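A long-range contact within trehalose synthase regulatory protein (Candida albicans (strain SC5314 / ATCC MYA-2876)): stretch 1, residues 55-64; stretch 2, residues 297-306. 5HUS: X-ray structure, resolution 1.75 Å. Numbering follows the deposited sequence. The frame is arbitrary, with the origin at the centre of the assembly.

Stretch 1 (55-64) GLVRLLSDLV
Stretch 2 297-306: INELLCILNS

The polar anchor is Asn305, chi1 -166° (t) and chi2 64°, whose carboxamide meets the start of helix 61-64. Asn305 OD1 accepts from Leu63 N at 2.9 Å with an N-H...O angle of 158°, the best-formed bond of the contact. A second, weak bond runs from Asp62 N to Asn305 OD1 (2.8 Å, 119°). Ser61 N lies 3.3 Å from Asn305 OD1, but the angle is too poor for a bond, and Ser61 N instead donates to Arg58 O at 3.2 Å. The amide end returns a weak bond, Asn305 ND2 to Asp62 OD2 (3.0 Å, 127°).

The bonds accompany a register in which CA of Leu63 is 4.8 Å from CA of Asn305, and CA of Leu59 is 6.1 Å from CA of Leu301. Helix 55-59 and the helix starting at 297 run in broadly the same direction, 38° apart, with axes approaching to 10.0 Å. Between helices 55-59 and 61-64, Leu60 (phi/psi -120/26) leaves helical geometry and occupies the N-cap position.

Leu301 and Leu304 (both mt) point toward stretch 1, where aliphatic groups meet at van der Waals distance, excluding water. Leu301 CD1 touches Leu56 CD1 (tp) at 3.9 Å and Leu59 CD1 (mt) at 3.8 Å; Leu301 CD2 meets Leu60 CD2 (mt) at 3.8 Å. Leu304 CB lies 3.9 Å from both Leu60 CD2 and Leu63 CD2 (tp). The stretches bury 493 Å², both sides summed.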

ATOM      1  N   GLY A  55       9.414  16.595  -1.990  1.00 27.45           N
ATOM      2  CA  GLY A  55      10.037  16.103  -3.204  1.00 33.45           C
ATOM      3  C   GLY A  55       9.057  15.368  -4.098  1.00 29.89           C
ATOM      4  O   GLY A  55       9.053  15.547  -5.314  1.00 32.33           O
ATOM      5  N   LEU A  56       8.222  14.538  -3.484  1.00 30.49           N
ATOM      6  CA  LEU A  56       7.187  13.795  -4.195  1.00 27.63           C
ATOM      7  C   LEU A  56       6.222  14.727  -4.913  1.00 24.40           C
ATOM      8  O   LEU A  56       5.914  14.531  -6.087  1.00 27.70           O
ATOM      9  CB  LEU A  56       6.416  12.898  -3.220  1.00 29.08           C
ATOM     10  CG  LEU A  56       5.203  12.168  -3.793  1.00 25.15           C
ATOM     11  CD1 LEU A  56       5.642  11.213  -4.895  1.00 29.40           C
ATOM     12  CD2 LEU A  56       4.445  11.432  -2.695  1.00 28.26           C
ATOM     13  N   VAL A  57       5.751  15.747  -4.199  1.00 27.97           N
ATOM     14  CA  VAL A  57       4.787  16.690  -4.750  1.00 31.89           C
ATOM     15  C   VAL A  57       5.423  17.517  -5.860  1.00 32.21           C
ATOM     16  O   VAL A  57       4.835  17.701  -6.926  1.00 33.57           O
ATOM     17  CB  VAL A  57       4.234  17.636  -3.666  1.00 33.03           C
ATOM     18  CG1 VAL A  57       3.253  18.625  -4.274  1.00 42.86           C
ATOM     19  CG2 VAL A  57       3.570  16.846  -2.550  1.00 36.04           C
ATOM     20  N   ARG A  58       6.630  18.013  -5.599  1.00 31.74           N
ATOM     21  CA  ARG A  58       7.369  18.796  -6.588  1.00 35.08           C
ATOM     22  C   ARG A  58       7.580  18.003  -7.869  1.00 35.27           C
ATOM     23  O   ARG A  58       7.291  18.488  -8.966  1.00 34.13           O
ATOM     24  CB  ARG A  58       8.718  19.245  -6.020  1.00 34.02           C
ATOM     25  CG  ARG A  58       9.628  19.935  -7.030  1.00 46.34           C
ATOM     26  CD  ARG A  58      10.895  20.499  -6.379  1.00 45.00           C
ATOM     27  NE  ARG A  58      11.786  19.458  -5.868  1.00 40.33           N
ATOM     28  CZ  ARG A  58      11.889  19.123  -4.584  1.00 45.37           C
ATOM     29  NH1 ARG A  58      11.161  19.750  -3.669  1.00 40.75           N
ATOM     30  NH2 ARG A  58      12.727  18.163  -4.213  1.00 50.33           N
ATOM     31  N   LEU A  59       8.062  16.775  -7.727  1.00 26.83           N
ATOM     32  CA  LEU A  59       8.383  15.952  -8.889  1.00 29.35           C
ATOM     33  C   LEU A  59       7.143  15.489  -9.649  1.00 30.59           C
ATOM     34  O   LEU A  59       7.257  15.008 -10.774  1.00 31.81           O
ATOM     35  CB  LEU A  59       9.221  14.745  -8.469  1.00 32.57           C
ATOM     36  CG  LEU A  59      10.685  15.050  -8.140  1.00 29.16           C
ATOM     37  CD1 LEU A  59      11.409  13.782  -7.721  1.00 33.69           C
ATOM     38  CD2 LEU A  59      11.385  15.703  -9.327  1.00 35.52           C
ATOM     39  N   LEU A  60       5.967  15.645  -9.045  1.00 28.17           N
ATOM     40  CA  LEU A  60       4.708  15.298  -9.703  1.00 25.37           C
ATOM     41  C   LEU A  60       3.776  16.501  -9.831  1.00 32.00           C
ATOM     42  O   LEU A  60       2.560  16.334  -9.903  1.00 37.08           O
ATOM     43  CB  LEU A  60       3.984  14.185  -8.936  1.00 25.69           C
ATOM     44  CG  LEU A  60       4.656  12.818  -8.827  1.00 27.92           C
ATOM     45  CD1 LEU A  60       3.828  11.886  -7.945  1.00 28.89           C
ATOM     46  CD2 LEU A  60       4.852  12.212 -10.202  1.00 23.86           C
ATOM     47  N   SER A  61       4.334  17.709  -9.862  1.00 34.73           N
ATOM     48  CA  SER A  61       3.508  18.916  -9.825  1.00 44.58           C
ATOM     49  C   SER A  61       2.609  19.046 -11.055  1.00 42.87           C
ATOM     50  O   SER A  61       1.458  19.471 -10.947  1.00 48.61           O
ATOM     51  CB  SER A  61       4.383  20.166  -9.680  1.00 43.60           C
ATOM     52  OG  SER A  61       5.420  20.190 -10.643  1.00 50.28           O
ATOM     53  N   ASP A  62       3.126  18.671 -12.218  1.00 38.80           N
ATOM     54  CA  ASP A  62       2.336  18.716 -13.440  1.00 36.32           C
ATOM     55  C   ASP A  62       1.262  17.631 -13.427  1.00 38.98           C
ATOM     56  O   ASP A  62       0.113  17.876 -13.792  1.00 37.54           O
ATOM     57  CB  ASP A  62       3.237  18.565 -14.666  1.00 34.11           C
ATOM     58  CG  ASP A  62       4.272  19.675 -14.764  1.00 43.22           C
ATOM     59  OD1 ASP A  62       3.988  20.791 -14.286  1.00 48.97           O
ATOM     60  OD2 ASP A  62       5.367  19.428 -15.313  1.00 53.84           O
ATOM     61  N   LEU A  63       1.642  16.436 -12.989  1.00 34.72           N
ATOM     62  CA  LEU A  63       0.723  15.302 -12.950  1.00 32.06           C
ATOM     63  C   LEU A  63      -0.495  15.564 -12.071  1.00 39.69           C
ATOM     64  O   LEU A  63      -1.621  15.254 -12.455  1.00 43.63           O
ATOM     65  CB  LEU A  63       1.443  14.047 -12.458  1.00 33.25           C
ATOM     66  CG  LEU A  63       0.544  12.826 -12.256  1.00 32.54           C
ATOM     67  CD1 LEU A  63      -0.111  12.432 -13.576  1.00 28.64           C
ATOM     68  CD2 LEU A  63       1.332  11.669 -11.663  1.00 31.65           C
ATOM     69  N   VAL A  64      -0.271  16.136 -10.893  1.00 38.68           N
ATOM     70  CA  VAL A  64      -1.360  16.325  -9.945  1.00 43.11           C
ATOM     71  C   VAL A  64      -2.269  17.486 -10.337  1.00 50.01           C
ATOM     72  O   VAL A  64      -3.462  17.477 -10.035  1.00 48.75           O
ATOM     73  CB  VAL A  64      -0.832  16.556  -8.517  1.00 36.34           C
ATOM     74  CG1 VAL A  64      -0.093  15.321  -8.026  1.00 39.57           C
ATOM     75  CG2 VAL A  64       0.071  17.782  -8.466  1.00 52.54           C
ATOM     76  N   ILE A 297      13.440   5.932  -8.198  1.00 30.24           N
ATOM     77  CA  ILE A 297      12.224   6.685  -7.918  1.00 26.67           C
ATOM     78  C   ILE A 297      12.163   7.991  -8.720  1.00 27.70           C
ATOM     79  O   ILE A 297      11.089   8.408  -9.152  1.00 29.43           O
ATOM     80  CB  ILE A 297      12.088   6.985  -6.406  1.00 31.80           C
ATOM     81  CG1 ILE A 297      10.791   7.742  -6.120  1.00 37.75           C
ATOM     82  CG2 ILE A 297      13.297   7.751  -5.884  1.00 37.49           C
ATOM     83  CD1 ILE A 297      10.243   7.501  -4.733  1.00 44.44           C
ATOM     84  N   ASN A 298      13.306   8.637  -8.931  1.00 25.70           N
ATOM     85  CA  ASN A 298      13.308   9.860  -9.719  1.00 26.14           C
ATOM     86  C   ASN A 298      12.886   9.576 -11.156  1.00 24.19           C
ATOM     87  O   ASN A 298      12.161  10.361 -11.765  1.00 33.58           O
ATOM     88  CB  ASN A 298      14.684  10.534  -9.684  1.00 32.46           C
ATOM     89  CG  ASN A 298      14.996  11.141  -8.328  1.00 46.73           C
ATOM     90  OD1 ASN A 298      14.641  10.581  -7.290  1.00 51.69           O
ATOM     91  ND2 ASN A 298      15.654  12.295  -8.330  1.00 51.40           N
ATOM     92  N   GLU A 299      13.326   8.440 -11.685  1.00 27.06           N
ATOM     93  CA  GLU A 299      12.971   8.057 -13.040  1.00 23.76           C
ATOM     94  C   GLU A 299      11.475   7.778 -13.139  1.00 24.47           C
ATOM     95  O   GLU A 299      10.819   8.184 -14.102  1.00 25.90           O
ATOM     96  CB  GLU A 299      13.766   6.832 -13.489  1.00 26.78           C
ATOM     97  CG  GLU A 299      13.532   6.485 -14.955  1.00 35.69           C
ATOM     98  CD  GLU A 299      14.254   5.229 -15.380  1.00 56.25           C
ATOM     99  OE1 GLU A 299      14.699   4.466 -14.494  1.00 52.44           O
ATOM    100  OE2 GLU A 299      14.375   5.005 -16.604  1.00 51.26           O
ATOM    101  N   LEU A 300      10.947   7.087 -12.132  1.00 27.34           N
ATOM    102  CA  LEU A 300       9.521   6.798 -12.070  1.00 20.96           C
ATOM    103  C   LEU A 300       8.703   8.084 -12.083  1.00 23.27           C
ATOM    104  O   LEU A 300       7.785   8.232 -12.884  1.00 24.78           O
ATOM    105  CB  LEU A 300       9.194   5.985 -10.816  1.00 24.91           C
ATOM    106  CG  LEU A 300       7.712   5.748 -10.522  1.00 24.84           C
ATOM    107  CD1 LEU A 300       7.098   4.843 -11.573  1.00 29.22           C
ATOM    108  CD2 LEU A 300       7.532   5.155  -9.127  1.00 26.51           C
ATOM    109  N   LEU A 301       9.045   9.013 -11.194  1.00 25.01           N
ATOM    110  CA  LEU A 301       8.262  10.237 -11.047  1.00 26.32           C
ATOM    111  C   LEU A 301       8.399  11.146 -12.273  1.00 24.92           C
ATOM    112  O   LEU A 301       7.450  11.827 -12.660  1.00 24.90           O
ATOM    113  CB  LEU A 301       8.666  10.981  -9.770  1.00 23.23           C
ATOM    114  CG  LEU A 301       8.437  10.205  -8.468  1.00 25.28           C
ATOM    115  CD1 LEU A 301       8.795  11.035  -7.241  1.00 29.10           C
ATOM    116  CD2 LEU A 301       6.999   9.714  -8.384  1.00 21.68           C
ATOM    117  N   CYS A 302       9.574  11.148 -12.891  1.00 29.38           N
ATOM    118  CA  CYS A 302       9.786  11.969 -14.080  1.00 27.50           C
ATOM    119  C   CYS A 302       8.912  11.499 -15.240  1.00 28.00           C
ATOM    120  O   CYS A 302       8.376  12.310 -15.998  1.00 31.50           O
ATOM    121  CB  CYS A 302      11.261  11.961 -14.479  1.00 35.01           C
ATOM    122  SG  CYS A 302      12.284  13.035 -13.442  1.00 56.93           S
ATOM    123  N   ILE A 303       8.748  10.188 -15.360  1.00 27.21           N
ATOM    124  CA  ILE A 303       7.864   9.630 -16.374  1.00 28.31           C
ATOM    125  C   ILE A 303       6.405   9.973 -16.068  1.00 27.99           C
ATOM    126  O   ILE A 303       5.670  10.419 -16.948  1.00 24.24           O
ATOM    127  CB  ILE A 303       8.024   8.103 -16.484  1.00 27.29           C
ATOM    128  CG1 ILE A 303       9.399   7.757 -17.063  1.00 32.31           C
ATOM    129  CG2 ILE A 303       6.922   7.515 -17.356  1.00 29.83           C
ATOM    130  CD1 ILE A 303       9.763   6.288 -16.956  1.00 29.56           C
ATOM    131  N   LEU A 304       5.993   9.783 -14.815  1.00 26.38           N
ATOM    132  CA  LEU A 304       4.614  10.072 -14.423  1.00 27.18           C
ATOM    133  C   LEU A 304       4.265  11.554 -14.534  1.00 31.47           C
ATOM    134  O   LEU A 304       3.096  11.914 -14.648  1.00 28.68           O
ATOM    135  CB  LEU A 304       4.349   9.601 -12.988  1.00 25.78           C
ATOM    136  CG  LEU A 304       4.480   8.112 -12.690  1.00 24.69           C
ATOM    137  CD1 LEU A 304       4.198   7.880 -11.206  1.00 21.81           C
ATOM    138  CD2 LEU A 304       3.539   7.291 -13.555  1.00 31.70           C
ATOM    139  N   ASN A 305       5.274  12.417 -14.491  1.00 27.06           N
ATOM    140  CA  ASN A 305       5.013  13.849 -14.539  1.00 27.76           C
ATOM    141  C   ASN A 305       5.114  14.396 -15.959  1.00 35.05           C
ATOM    142  O   ASN A 305       4.831  15.569 -16.205  1.00 34.25           O
ATOM    143  CB  ASN A 305       5.978  14.604 -13.620  1.00 25.53           C
ATOM    144  CG  ASN A 305       5.541  16.030 -13.373  1.00 31.54           C
ATOM    145  OD1 ASN A 305       4.489  16.272 -12.784  1.00 35.61           O
ATOM    146  ND2 ASN A 305       6.344  16.987 -13.829  1.00 37.10           N
ATOM    147  N   SER A 306       5.514  13.540 -16.892  1.00 26.11           N
ATOM    148  CA  SER A 306       5.688  13.967 -18.283  1.00 34.06           C
ATOM    149  C   SER A 306       4.347  14.216 -18.966  1.00 49.61           C
ATOM    150  O   SER A 306       4.288  14.835 -20.031  1.00 48.43           O
ATOM    151  CB  SER A 306       6.487  12.930 -19.068  1.00 29.03           C
ATOM    152  OG  SER A 306       5.728  11.754 -19.286  1.00 36.96           O
TER